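Local coordinates for ABC transporter binding protein AcbH (Actinoplanes, PDB 3OO8) that serves as the extracellular solute receptor of an ABC transporter, binding beta-D-galactopyranose with an exclusive preference for that sugar, at residues 145-150 with 269-274. The protein carries 2 engineered substitutions. Numbering follows the deposited sequence.
Sequences FYNKSV and ANYSAK
Asn147 and Tyr271 make the contact between these two segments by themselves, the ring of one reaching the amide of the other. Polar contact comes first: Tyr271 OH lies 2.8 Å from the amide atom modelled as Asn147 ND2. Because the Asn147 amide is probably turned over in the model, which of its two ends faces the hydroxyl is uncertain, and the pair may be a hydrogen bond once the amide is turned back. The amide end sits at the edge of the phenol, in the ring plane, and the two flat groups are inclined by 36°. A chi1 of -66° sets Asn147 CG beside its own backbone N and opposite the carbonyl carbon, and from there the amide swings toward the tyrosine although its CB does not head that way.

The whole contact is small, 74 Å², and the amide, not a hydrocarbon group, meets the ring carbons across it. The CA atoms of Asn147 and Tyr271 stand 11.0 Å apart; the two side chains span this together, tyrosine supplying most of the length. Its side chain also touches Leu279 of strand 279-282 and Leu252 of helix 245-253, while its hydroxyl suits a polar neighbour. Asparagine suits the other side because its short amide, both donor and acceptor, can meet a hydroxyl whichever way it is turned.

Backbone pairing of Phe145 with Met260 and of Tyr146 with Asp280 places the strand end between two antiparallel neighbours in this class 2 solute-binding fold. The contact brings that end beside the chain leaving helix 264-270, which carries the galactose-binding Gln266. A buried hydroxyl so near an amide is consistent with each partly satisfying the other, though the doubtful amide orientation leaves open which end does so.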
ATOM      1  N   PHE A 145     -12.989   7.750  -1.522  1.00 10.85           N
ATOM      2  CA  PHE A 145     -13.061   8.989  -2.318  1.00 10.74           C
ATOM      3  C   PHE A 145     -14.500   9.391  -2.532  1.00 12.91           C
ATOM      4  O   PHE A 145     -15.368   8.544  -2.490  1.00 13.09           O
ATOM      5  CB  PHE A 145     -12.389   8.746  -3.671  1.00 11.84           C
ATOM      6  CG  PHE A 145     -10.909   8.611  -3.545  1.00 10.87           C
ATOM      7  CD1 PHE A 145     -10.085   9.738  -3.619  1.00 10.06           C
ATOM      8  CD2 PHE A 145     -10.346   7.352  -3.393  1.00 11.90           C
ATOM      9  CE1 PHE A 145      -8.706   9.645  -3.452  1.00 15.05           C
ATOM     10  CE2 PHE A 145      -8.941   7.223  -3.237  1.00 11.31           C
ATOM     11  CZ  PHE A 145      -8.130   8.374  -3.275  1.00 14.23           C
ATOM     12  N   TYR A 146     -14.703  10.699  -2.652  1.00 10.23           N
ATOM     13  CA  TYR A 146     -16.047  11.254  -2.908  1.00 10.06           C
ATOM     14  C   TYR A 146     -15.886  12.595  -3.605  1.00 11.94           C
ATOM     15  O   TYR A 146     -14.793  13.119  -3.735  1.00 14.08           O
ATOM     16  CB  TYR A 146     -16.790  11.447  -1.593  1.00 10.79           C
ATOM     17  CG  TYR A 146     -16.199  12.480  -0.663  1.00 12.31           C
ATOM     18  CD1 TYR A 146     -16.719  13.763  -0.599  1.00 16.35           C
ATOM     19  CD2 TYR A 146     -15.102  12.172   0.147  1.00 16.28           C
ATOM     20  CE1 TYR A 146     -16.182  14.709   0.264  1.00 13.06           C
ATOM     21  CE2 TYR A 146     -14.550  13.109   1.017  1.00 14.50           C
ATOM     22  CZ  TYR A 146     -15.104  14.385   1.074  1.00 16.10           C
ATOM     23  OH  TYR A 146     -14.601  15.342   1.927  1.00 17.45           O
ATOM     24  N   ASN A 147     -16.998  13.134  -4.111  1.00 14.07           N
ATOM     25  CA  ASN A 147     -16.974  14.462  -4.735  1.00 15.07           C
ATOM     26  C   ASN A 147     -17.478  15.517  -3.726  1.00 16.37           C
ATOM     27  O   ASN A 147     -18.596  15.402  -3.195  1.00 16.80           O
ATOM     28  CB  ASN A 147     -17.948  14.436  -5.923  1.00 14.52           C
ATOM     29  CG  ASN A 147     -17.490  13.502  -7.016  1.00 15.61           C
ATOM     30  OD1 ASN A 147     -18.197  12.565  -7.398  1.00 21.33           O
ATOM     31  ND2 ASN A 147     -16.301  13.734  -7.506  1.00 14.26           N
ATOM     32  N   LYS A 148     -16.672  16.547  -3.492  1.00 17.77           N
ATOM     33  CA  LYS A 148     -17.001  17.570  -2.486  1.00 17.51           C
ATOM     34  C   LYS A 148     -18.304  18.289  -2.804  1.00 17.99           C
ATOM     35  O   LYS A 148     -19.140  18.498  -1.915  1.00 19.17           O
ATOM     36  CB  LYS A 148     -15.888  18.597  -2.383  1.00 17.81           C
ATOM     37  CG  LYS A 148     -14.660  18.047  -1.667  1.00 19.09           C
ATOM     38  CD  LYS A 148     -13.516  19.061  -1.666  1.00 22.51           C
ATOM     39  CE  LYS A 148     -12.933  19.246  -3.027  1.00 23.41           C
ATOM     40  NZ  LYS A 148     -11.666  20.047  -2.942  1.00 28.64           N
ATOM     41  N   SER A 149     -18.449  18.661  -4.073  1.00 20.05           N
ATOM     42  CA  SER A 149     -19.672  19.342  -4.507  1.00 21.71           C
ATOM     43  C   SER A 149     -20.957  18.550  -4.220  1.00 21.14           C
ATOM     44  O   SER A 149     -22.011  19.136  -3.900  1.00 20.51           O
ATOM     45  CB  SER A 149     -19.560  19.721  -5.988  1.00 21.28           C
ATOM     46  OG  SER A 149     -19.648  18.575  -6.823  1.00 23.71           O
ATOM     47  N   VAL A 150     -20.885  17.221  -4.328  1.00 19.28           N
ATOM     48  CA  VAL A 150     -22.041  16.374  -4.064  1.00 18.88           C
ATOM     49  C   VAL A 150     -22.359  16.338  -2.567  1.00 18.21           C
ATOM     50  O   VAL A 150     -23.510  16.499  -2.147  1.00 19.07           O
ATOM     51  CB  VAL A 150     -21.831  14.937  -4.606  1.00 18.15           C
ATOM     52  CG1 VAL A 150     -22.958  13.980  -4.170  1.00 17.08           C
ATOM     53  CG2 VAL A 150     -21.614  14.931  -6.117  1.00 19.68           C
ATOM     54  N   ALA A 269      -5.970   9.252 -10.041  1.00 16.41           N
ATOM     55  CA  ALA A 269      -5.264   9.244 -11.320  1.00 17.78           C
ATOM     56  C   ALA A 269      -6.256   9.141 -12.468  1.00 19.00           C
ATOM     57  O   ALA A 269      -5.994   9.656 -13.561  1.00 19.42           O
ATOM     58  CB  ALA A 269      -4.254   8.105 -11.384  1.00 19.55           C
ATOM     59  N   ASN A 270      -7.381   8.481 -12.225  1.00 16.93           N
ATOM     60  CA  ASN A 270      -8.369   8.233 -13.294  1.00 17.86           C
ATOM     61  C   ASN A 270      -9.206   9.453 -13.619  1.00 19.98           C
ATOM     62  O   ASN A 270      -9.792   9.531 -14.712  1.00 17.61           O
ATOM     63  CB  ASN A 270      -9.303   7.081 -12.927  1.00 17.72           C
ATOM     64  CG  ASN A 270      -9.934   6.420 -14.150  1.00 20.68           C
ATOM     65  OD1 ASN A 270     -11.147   6.516 -14.373  1.00 22.10           O
ATOM     66  ND2 ASN A 270      -9.107   5.777 -14.959  1.00 18.85           N
ATOM     67  N   TYR A 271      -9.299  10.379 -12.664  1.00 18.38           N
ATOM     68  CA  TYR A 271     -10.124  11.581 -12.848  1.00 17.75           C
ATOM     69  C   TYR A 271      -9.534  12.466 -13.949  1.00 18.62           C
ATOM     70  O   TYR A 271      -8.316  12.541 -14.136  1.00 20.14           O
ATOM     71  CB  TYR A 271     -10.227  12.400 -11.555  1.00 16.71           C
ATOM     72  CG  TYR A 271     -11.478  12.160 -10.742  1.00 17.54           C
ATOM     73  CD1 TYR A 271     -11.922  10.869 -10.459  1.00 17.23           C
ATOM     74  CD2 TYR A 271     -12.220  13.227 -10.263  1.00 15.95           C
ATOM     75  CE1 TYR A 271     -13.088  10.650  -9.738  1.00 13.32           C
ATOM     76  CE2 TYR A 271     -13.373  13.023  -9.525  1.00 16.75           C
ATOM     77  CZ  TYR A 271     -13.793  11.743  -9.247  1.00 13.96           C
ATOM     78  OH  TYR A 271     -14.932  11.533  -8.520  1.00 15.92           O
ATOM     79  N   SER A 272     -10.419  13.140 -14.677  1.00 20.52           N
ATOM     80  CA  SER A 272      -9.969  14.159 -15.619  1.00 22.23           C
ATOM     81  C   SER A 272      -9.391  15.354 -14.838  1.00 22.81           C
ATOM     82  O   SER A 272      -9.761  15.594 -13.692  1.00 22.49           O
ATOM     83  CB  SER A 272     -11.168  14.620 -16.444  1.00 22.04           C
ATOM     84  OG  SER A 272     -11.969  15.530 -15.703  1.00 26.88           O
ATOM     85  N   ALA A 273      -8.492  16.115 -15.458  1.00 24.09           N
ATOM     86  CA  ALA A 273      -7.937  17.317 -14.838  1.00 23.90           C
ATOM     87  C   ALA A 273      -9.024  18.317 -14.420  1.00 23.69           C
ATOM     88  O   ALA A 273      -8.892  18.974 -13.392  1.00 24.13           O
ATOM     89  CB  ALA A 273      -6.888  17.978 -15.749  1.00 25.72           C
ATOM     90  N   LYS A 274     -10.105  18.418 -15.204  1.00 24.51           N
ATOM     91  CA  LYS A 274     -11.209  19.325 -14.884  1.00 27.46           C
ATOM     92  C   LYS A 274     -12.026  18.906 -13.654  1.00 25.44           C
ATOM     93  O   LYS A 274     -12.627  19.756 -12.987  1.00 26.45           O
ATOM     94  CB  LYS A 274     -12.165  19.466 -16.084  1.00 27.07           C
ATOM     95  CG  LYS A 274     -11.703  20.443 -17.162  1.00 32.97           C
ATOM     96  CD  LYS A 274     -11.947  21.898 -16.738  1.00 37.36           C
ATOM     97  CE  LYS A 274     -11.364  22.862 -17.776  1.00 43.25           C
ATOM     98  NZ  LYS A 274     -11.691  22.417 -19.175  1.00 44.36           N
TER